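Local atomic coordinates of bradyzoite pseudokinase 1 (Toxoplasma gondii, PDB entry 6M7Z), a protein that is a divergent protein kinase homologue, named a pseudokinase, that lacks the glycine-rich loop and probably helps to shape membranes of the parasitophorous vacuole. Residues L110-E115 against T122-P127; T229-V234 against R284-E289. One frame throughout, in Å; residues are numbered along the deposited sequence.

Contact 1: residues L110-E115 against T122-P127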
ATOM      1  N   LEU A 110       1.933   3.600   2.046  1.00 34.19           N
ATOM      2  CA  LEU A 110       2.578   3.947   0.786  1.00 33.65           C
ATOM      3  C   LEU A 110       2.416   5.452   0.552  1.00 34.52           C
ATOM      4  O   LEU A 110       1.299   5.945   0.455  1.00 35.82           O
ATOM      5  CB  LEU A 110       1.948   3.130  -0.338  1.00 32.15           C
ATOM      6  CG  LEU A 110       2.497   3.362  -1.757  1.00 32.80           C
ATOM      7  CD1 LEU A 110       3.941   2.884  -1.847  1.00 32.98           C
ATOM      8  CD2 LEU A 110       1.638   2.631  -2.797  1.00 32.39           C
ATOM      9  N   PRO A 111       3.506   6.237   0.501  1.00 34.46           N
ATOM     10  CA  PRO A 111       3.404   7.672   0.267  1.00 36.46           C
ATOM     11  C   PRO A 111       3.120   8.049  -1.195  1.00 36.19           C
ATOM     12  O   PRO A 111       3.546   7.347  -2.107  1.00 36.78           O
ATOM     13  CB  PRO A 111       4.780   8.222   0.688  1.00 36.45           C
ATOM     14  CG  PRO A 111       5.739   7.038   0.584  1.00 36.53           C
ATOM     15  CD  PRO A 111       4.889   5.793   0.692  1.00 35.07           C
ATOM     16  N   SER A 112       2.386   9.152  -1.374  1.00 35.44           N
ATOM     17  CA  SER A 112       2.180   9.804  -2.668  1.00 34.99           C
ATOM     18  C   SER A 112       3.237  10.898  -2.866  1.00 38.03           C
ATOM     19  O   SER A 112       3.512  11.627  -1.938  1.00 38.76           O
ATOM     20  CB  SER A 112       0.795  10.393  -2.749  1.00 32.91           C
ATOM     21  OG  SER A 112       0.681  11.210  -3.909  1.00 30.82           O
ATOM     22  N   LEU A 113       3.789  11.011  -4.078  1.00 39.08           N
ATOM     23  CA  LEU A 113       4.711  12.094  -4.455  1.00 37.96           C
ATOM     24  C   LEU A 113       3.979  13.203  -5.224  1.00 37.38           C
ATOM     25  O   LEU A 113       4.602  14.172  -5.632  1.00 41.01           O
ATOM     26  CB  LEU A 113       5.827  11.526  -5.335  1.00 38.48           C
ATOM     27  CG  LEU A 113       6.671  10.430  -4.698  1.00 40.69           C
ATOM     28  CD1 LEU A 113       7.738   9.947  -5.688  1.00 40.70           C
ATOM     29  CD2 LEU A 113       7.311  10.905  -3.385  1.00 42.95           C
ATOM     30  N   GLY A 114       2.671  13.047  -5.436  1.00 36.41           N
ATOM     31  CA  GLY A 114       1.875  14.021  -6.183  1.00 36.14           C
ATOM     32  C   GLY A 114       0.741  13.378  -6.956  1.00 36.89           C
ATOM     33  O   GLY A 114       0.878  12.254  -7.448  1.00 39.28           O
ATOM     34  N   GLU A 115      -0.370  14.112  -7.066  1.00 38.71           N
ATOM     35  CA  GLU A 115      -1.563  13.685  -7.805  1.00 39.05           C
ATOM     36  C   GLU A 115      -1.851  14.722  -8.893  1.00 38.54           C
ATOM     37  O   GLU A 115      -1.831  15.901  -8.629  1.00 39.33           O
ATOM     38  CB  GLU A 115      -2.767  13.537  -6.868  1.00 39.18           C
ATOM     39  CG  GLU A 115      -2.442  12.854  -5.545  1.00 38.91           C
ATOM     40  CD  GLU A 115      -1.695  13.692  -4.507  1.00 38.24           C
ATOM     41  OE1 GLU A 115      -1.815  14.948  -4.535  1.00 41.94           O
ATOM     42  OE2 GLU A 115      -1.008  13.101  -3.657  1.00 36.70           O
ATOM     43  N   THR A 122      -6.145  10.355 -14.669  1.00 30.57           N
ATOM     44  CA  THR A 122      -5.576  10.857 -13.416  1.00 29.05           C
ATOM     45  C   THR A 122      -4.298  10.071 -13.097  1.00 28.63           C
ATOM     46  O   THR A 122      -4.166   8.906 -13.526  1.00 28.99           O
ATOM     47  CB  THR A 122      -6.574  10.745 -12.260  1.00 29.40           C
ATOM     48  OG1 THR A 122      -6.889   9.358 -12.045  1.00 28.92           O
ATOM     49  CG2 THR A 122      -7.844  11.529 -12.519  1.00 30.12           C
ATOM     50  N   TYR A 123      -3.378  10.708 -12.358  1.00 27.70           N
ATOM     51  CA  TYR A 123      -2.078  10.157 -12.036  1.00 28.58           C
ATOM     52  C   TYR A 123      -1.815  10.276 -10.524  1.00 28.85           C
ATOM     53  O   TYR A 123      -2.134  11.293  -9.913  1.00 28.90           O
ATOM     54  CB  TYR A 123      -0.949  10.905 -12.741  1.00 28.75           C
ATOM     55  CG  TYR A 123      -0.983  10.937 -14.244  1.00 29.46           C
ATOM     56  CD1 TYR A 123      -1.885  11.737 -14.925  1.00 30.54           C
ATOM     57  CD2 TYR A 123      -0.059  10.240 -14.984  1.00 30.46           C
ATOM     58  CE1 TYR A 123      -1.906  11.794 -16.307  1.00 31.48           C
ATOM     59  CE2 TYR A 123      -0.063  10.278 -16.372  1.00 32.06           C
ATOM     60  CZ  TYR A 123      -0.975  11.077 -17.034  1.00 32.25           C
ATOM     61  OH  TYR A 123      -0.985  11.125 -18.400  1.00 35.45           O
ATOM     62  N   ILE A 124      -1.235   9.231  -9.930  1.00 29.09           N
ATOM     63  CA  ILE A 124      -0.632   9.279  -8.626  1.00 29.91           C
ATOM     64  C   ILE A 124       0.794   8.749  -8.763  1.00 28.98           C
ATOM     65  O   ILE A 124       0.993   7.647  -9.251  1.00 30.21           O
ATOM     66  CB  ILE A 124      -1.394   8.439  -7.580  1.00 32.28           C
ATOM     67  CG1 ILE A 124      -2.846   8.871  -7.435  1.00 34.23           C
ATOM     68  CG2 ILE A 124      -0.667   8.468  -6.227  1.00 34.59           C
ATOM     69  CD1 ILE A 124      -3.585   8.094  -6.367  1.00 37.55           C
ATOM     70  N   PHE A 125       1.766   9.528  -8.301  1.00 28.33           N
ATOM     71  CA  PHE A 125       3.142   9.111  -8.322  1.00 27.89           C
ATOM     72  C   PHE A 125       3.499   8.534  -6.941  1.00 28.11           C
ATOM     73  O   PHE A 125       3.037   9.009  -5.900  1.00 28.32           O
ATOM     74  CB  PHE A 125       4.020  10.270  -8.788  1.00 27.61           C
ATOM     75  CG  PHE A 125       3.851  10.607 -10.252  1.00 27.03           C
ATOM     76  CD1 PHE A 125       2.858  11.474 -10.676  1.00 26.49           C
ATOM     77  CD2 PHE A 125       4.661  10.018 -11.214  1.00 27.01           C
ATOM     78  CE1 PHE A 125       2.677  11.744 -12.026  1.00 26.46           C
ATOM     79  CE2 PHE A 125       4.473  10.284 -12.563  1.00 26.70           C
ATOM     80  CZ  PHE A 125       3.486  11.157 -12.972  1.00 26.99           C
ATOM     81  N   HIS A 126       4.292   7.462  -6.960  1.00 28.22           N
ATOM     82  CA  HIS A 126       4.807   6.798  -5.779  1.00 28.62           C
ATOM     83  C   HIS A 126       6.306   6.607  -5.936  1.00 29.07           C
ATOM     84  O   HIS A 126       6.805   6.550  -7.052  1.00 28.86           O
ATOM     85  CB  HIS A 126       4.159   5.421  -5.579  1.00 28.65           C
ATOM     86  CG  HIS A 126       2.700   5.465  -5.311  1.00 28.72           C
ATOM     87  ND1 HIS A 126       2.184   6.052  -4.186  1.00 29.47           N
ATOM     88  CD2 HIS A 126       1.656   4.978  -6.013  1.00 28.62           C
ATOM     89  CE1 HIS A 126       0.864   5.940  -4.210  1.00 30.00           C
ATOM     90  NE2 HIS A 126       0.516   5.299  -5.334  1.00 28.68           N
ATOM     91  N   PRO A 127       7.052   6.407  -4.827  1.00 30.06           N
ATOM     92  CA  PRO A 127       8.417   5.918  -4.927  1.00 31.07           C
ATOM     93  C   PRO A 127       8.348   4.559  -5.638  1.00 31.60           C
ATOM     94  O   PRO A 127       7.379   3.810  -5.447  1.00 30.24           O
ATOM     95  CB  PRO A 127       8.894   5.764  -3.481  1.00 31.82           C
ATOM     96  CG  PRO A 127       7.882   6.493  -2.631  1.00 31.44           C
ATOM     97  CD  PRO A 127       6.603   6.567  -3.435  1.00 30.38           C
TER

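Contact 2: residues T229-V234 against R284-E289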
ATOM      1  N   THR A 229     -16.077  -4.546   8.375  1.00 44.85           N
ATOM      2  CA  THR A 229     -15.778  -4.095   9.743  1.00 43.97           C
ATOM      3  C   THR A 229     -14.286  -4.315  10.032  1.00 44.83           C
ATOM      4  O   THR A 229     -13.558  -4.903   9.206  1.00 39.38           O
ATOM      5  CB  THR A 229     -16.622  -4.840  10.785  1.00 44.26           C
ATOM      6  OG1 THR A 229     -16.178  -6.196  10.783  1.00 47.37           O
ATOM      7  CG2 THR A 229     -18.104  -4.791  10.494  1.00 44.30           C
ATOM      8  N   VAL A 230     -13.841  -3.863  11.207  1.00 42.51           N
ATOM      9  CA  VAL A 230     -12.453  -4.060  11.612  1.00 43.65           C
ATOM     10  C   VAL A 230     -12.118  -5.560  11.575  1.00 41.85           C
ATOM     11  O   VAL A 230     -10.988  -5.930  11.212  1.00 37.93           O
ATOM     12  CB  VAL A 230     -12.094  -3.399  12.963  1.00 46.20           C
ATOM     13  CG1 VAL A 230     -12.023  -1.898  12.803  1.00 46.93           C
ATOM     14  CG2 VAL A 230     -12.970  -3.777  14.160  1.00 56.93           C
ATOM     15  N   LYS A 231     -13.097  -6.410  11.903  1.00 41.34           N
ATOM     16  CA  LYS A 231     -12.882  -7.853  11.985  1.00 40.80           C
ATOM     17  C   LYS A 231     -12.708  -8.470  10.588  1.00 36.57           C
ATOM     18  O   LYS A 231     -12.035  -9.499  10.462  1.00 37.36           O
ATOM     19  CB  LYS A 231     -14.016  -8.537  12.769  1.00 43.41           C
ATOM     20  CG  LYS A 231     -14.076  -8.235  14.264  1.00 42.88           C
ATOM     21  CD  LYS A 231     -12.744  -8.348  14.982  1.00 43.56           C
ATOM     22  CE  LYS A 231     -12.855  -8.337  16.492  1.00 43.94           C
ATOM     23  NZ  LYS A 231     -13.635  -9.500  16.967  1.00 46.07           N
ATOM     24  N   SER A 232     -13.288  -7.865   9.549  1.00 33.88           N
ATOM     25  CA  SER A 232     -13.088  -8.402   8.192  1.00 33.09           C
ATOM     26  C   SER A 232     -11.660  -8.091   7.704  1.00 30.56           C
ATOM     27  O   SER A 232     -11.059  -8.910   7.034  1.00 32.03           O
ATOM     28  CB  SER A 232     -14.163  -7.951   7.204  1.00 32.30           C
ATOM     29  OG  SER A 232     -14.340  -6.535   7.216  1.00 33.18           O
ATOM     30  N   ASP A 233     -11.099  -6.940   8.083  1.00 30.00           N
ATOM     31  CA  ASP A 233      -9.672  -6.632   7.828  1.00 29.86           C
ATOM     32  C   ASP A 233      -8.781  -7.629   8.591  1.00 29.96           C
ATOM     33  O   ASP A 233      -7.762  -8.068   8.046  1.00 29.78           O
ATOM     34  CB  ASP A 233      -9.317  -5.181   8.157  1.00 29.63           C
ATOM     35  CG  ASP A 233      -9.569  -4.180   7.027  1.00 29.57           C
ATOM     36  OD1 ASP A 233      -9.989  -4.615   5.908  1.00 28.05           O
ATOM     37  OD2 ASP A 233      -9.321  -2.959   7.260  1.00 28.64           O
ATOM     38  N   VAL A 234      -9.176  -8.008   9.819  1.00 30.23           N
ATOM     39  CA  VAL A 234      -8.414  -9.002  10.604  1.00 30.86           C
ATOM     40  C   VAL A 234      -8.406 -10.343   9.858  1.00 29.65           C
ATOM     41  O   VAL A 234      -7.372 -10.988   9.773  1.00 29.44           O
ATOM     42  CB  VAL A 234      -8.974  -9.177  12.034  1.00 32.32           C
ATOM     43  CG1 VAL A 234      -8.443 -10.444  12.704  1.00 32.70           C
ATOM     44  CG2 VAL A 234      -8.716  -7.963  12.904  1.00 33.57           C
ATOM     45  N   ARG A 284     -12.711 -13.683  16.346  1.00 43.09           N
ATOM     46  CA  ARG A 284     -11.433 -13.180  15.876  1.00 43.14           C
ATOM     47  C   ARG A 284     -10.902 -12.154  16.866  1.00 44.32           C
ATOM     48  O   ARG A 284     -11.641 -11.271  17.290  1.00 53.06           O
ATOM     49  CB  ARG A 284     -11.553 -12.504  14.507  1.00 41.25           C
ATOM     50  CG  ARG A 284     -11.982 -13.425  13.380  1.00 38.02           C
ATOM     51  CD  ARG A 284     -12.362 -12.629  12.141  1.00 36.65           C
ATOM     52  NE  ARG A 284     -13.262 -13.393  11.290  1.00 34.02           N
ATOM     53  CZ  ARG A 284     -14.063 -12.867  10.376  1.00 32.81           C
ATOM     54  NH1 ARG A 284     -14.024 -11.571  10.121  1.00 30.58           N
ATOM     55  NH2 ARG A 284     -14.914 -13.648   9.735  1.00 33.39           N
ATOM     56  N   PRO A 285      -9.590 -12.170  17.171  1.00 46.44           N
ATOM     57  CA  PRO A 285      -8.995 -11.153  18.034  1.00 50.74           C
ATOM     58  C   PRO A 285      -9.037  -9.747  17.421  1.00 50.56           C
ATOM     59  O   PRO A 285      -9.056  -9.598  16.202  1.00 51.06           O
ATOM     60  CB  PRO A 285      -7.536 -11.615  18.167  1.00 52.29           C
ATOM     61  CG  PRO A 285      -7.288 -12.402  16.906  1.00 52.88           C
ATOM     62  CD  PRO A 285      -8.595 -13.120  16.648  1.00 53.24           C
ATOM     63  N   THR A 286      -9.033  -8.734  18.289  1.00 53.59           N
ATOM     64  CA  THR A 286      -8.834  -7.339  17.887  1.00 47.83           C
ATOM     65  C   THR A 286      -7.351  -7.119  17.570  1.00 47.90           C
ATOM     66  O   THR A 286      -6.497  -7.953  17.913  1.00 46.47           O
ATOM     67  CB  THR A 286      -9.255  -6.367  18.997  1.00 48.14           C
ATOM     68  OG1 THR A 286      -8.306  -6.524  20.055  1.00 60.79           O
ATOM     69  CG2 THR A 286     -10.656  -6.609  19.515  1.00 45.11           C
ATOM     70  N   ILE A 287      -7.055  -5.970  16.960  1.00 48.78           N
ATOM     71  CA  ILE A 287      -5.682  -5.559  16.659  1.00 52.19           C
ATOM     72  C   ILE A 287      -4.872  -5.543  17.964  1.00 59.05           C
ATOM     73  O   ILE A 287      -3.737  -6.022  17.987  1.00 66.31           O
ATOM     74  CB  ILE A 287      -5.646  -4.183  15.961  1.00 51.25           C
ATOM     75  CG1 ILE A 287      -6.407  -4.180  14.632  1.00 48.65           C
ATOM     76  CG2 ILE A 287      -4.208  -3.700  15.799  1.00 48.45           C
ATOM     77  CD1 ILE A 287      -5.769  -5.030  13.558  1.00 52.64           C
ATOM     78  N   GLU A 288      -5.474  -5.002  19.034  1.00 66.68           N
ATOM     79  CA  GLU A 288      -4.832  -4.859  20.356  1.00 71.43           C
ATOM     80  C   GLU A 288      -4.431  -6.245  20.890  1.00 63.03           C
ATOM     81  O   GLU A 288      -3.309  -6.438  21.353  1.00 57.87           O
ATOM     82  CB  GLU A 288      -5.741  -4.134  21.364  1.00 85.50           C
ATOM     83  CG  GLU A 288      -6.476  -2.895  20.850  1.00108.88           C
ATOM     84  CD  GLU A 288      -5.632  -1.778  20.245  1.00130.44           C
ATOM     85  OE1 GLU A 288      -4.482  -1.592  20.695  1.00143.29           O
ATOM     86  OE2 GLU A 288      -6.129  -1.093  19.323  1.00119.81           O
ATOM     87  N   GLU A 289      -5.350  -7.214  20.807  1.00 56.21           N
ATOM     88  CA  GLU A 289      -5.084  -8.585  21.253  1.00 61.10           C
ATOM     89  C   GLU A 289      -4.006  -9.229  20.375  1.00 60.12           C
ATOM     90  O   GLU A 289      -3.122  -9.900  20.895  1.00 62.02           O
ATOM     91  CB  GLU A 289      -6.369  -9.411  21.249  1.00 64.68           C
ATOM     92  CG  GLU A 289      -7.372  -8.962  22.294  1.00 74.98           C
ATOM     93  CD  GLU A 289      -8.754  -9.568  22.147  1.00 76.90           C
ATOM     94  OE1 GLU A 289      -9.697  -9.036  22.764  1.00 99.51           O
ATOM     95  OE2 GLU A 289      -8.882 -10.563  21.418  1.00 73.58           O
TER

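Contact 1: residues L110-E115 against T122-P127
E115 and I124 face each other as a non-hydrogen-bonded antiparallel pair, CA atoms 4.6 Å apart, in a beta hairpin at the edge of the N-lobe sheet of this kinase fold. By position in the sheet, its strands 114-117 and 121-127 probably correspond to beta4 and beta5 of protein kinases. Two nearly straight backbone hydrogen bonds join the segments, L113 N to F125 O at 2.8 Å and F125 N to G114 O at 3.0 Å. CA-H...O contacts from S112 CA to F125 O and from E115 CA to Y123 O lie beside them.

The polar side chains fix the approach to the strand. S112 OG, anti to its own backbone N (chi1 170°), accepts from G114 N in an ST turn and donates to E115 OE2 on its anti side, from out of the carboxylate plane. The other oxygen, E115 OE1, forms a salt bridge with R99 of helix 88-101, so both carboxylate oxygens are engaged. On the partner strand, H126 ND1 donates to P111 O at 2.8 Å with an N-H...O angle of 175°; the oxygen sits in the ring plane, whereas the nitrogen stands above the carbonyl plane. H126 NE2 is bonded to K79 NZ, which leaves the imidazole held at both nitrogens and limits its rotation.

Apolar contacts fill in around these bonds. L113 CD1 lies 3.6 Å from H126 C and its CG packs on P127 CD, while L113 CB meets F125 CB at 4.1 Å. P111 and P127 touch through their CG atoms, 3.9 Å apart. L110 supplies a CH-pi contact: its CD2 stands 3.7 Å from the centroid of the H126 ring, only 8° off the ring normal.

Contact 2: residues T229-V234 against R284-E289
K231 and R284 bring their CA atoms to 6.8 Å, where the first turn of helix 230-248 meets the loop leading into helix 287-291. Both helices begin with a threonine N-cap: T286 OG1 accepts from E289 N in a well-aligned bond, T229 OG1 only weakly from K231 N. At the T229 cap, the carbonyl O of T229 accepts from both S232 N and S232 OG.

K231 and R284 exchange bonds between side chain and backbone in both directions. The lysine chain, bent at chi2 (-47°) and again at chi4, carries NZ to R284 O at 2.7 Å; NZ also bonds to P281 O, so two carbonyl oxygens hold the ammonium, probably helping to balance its charge. In return R284, extended from CG to NE, passes NH1 to K231 O at 2.9 Å. This second bond is weak, with an N-H...O angle of 145°. The rest of the guanidinium turns to backbone as well, NE donating to E278 O and NH2 weakly to E279 O, which should spread the charge of the arginine over several carbonyl dipoles.

Farther along the helix, V234 fits against the loop by its two methyls. CG1 and CG2 each lie 3.7 Å from P285 O; CG1 also reaches R284 CB, and CG2 meets I287 CD1 at 4.2 Å. T286 CG2 touches K231 CE, 4.1 Å away.

On the far side of the helix, D233 accepts from the backbone N of H167 and of R168, consistent with the conserved helix F aspartate that in protein kinases holds the HRD backbone. The arrangement is that of a protein kinase C-lobe, where R284, probably the conserved arginine before helix I, packs onto the start of helix F.

Overall arrangement
After N-terminal helices the chain lays down strands 50-54 and 76-82, then helix 88-101. Contact 1 closes a short loop of six residues, adding strand 114-117 to the edge of the N-lobe sheet; L110, at the start of segment 110-115, bonds through its backbone to L185 of the small sheet that includes strand 183-185. After the linker and helix 146-161 the chain enters helix 230-248, and contact 2 closes a much longer loop of 49 residues, a little over half of them helical, inside the C-lobe. The two loops follow in series, neither nesting nor crossing. Contact 1 and contact 2 lie on opposite sides of the chain's centre, with about 14 Å between their nearest atoms.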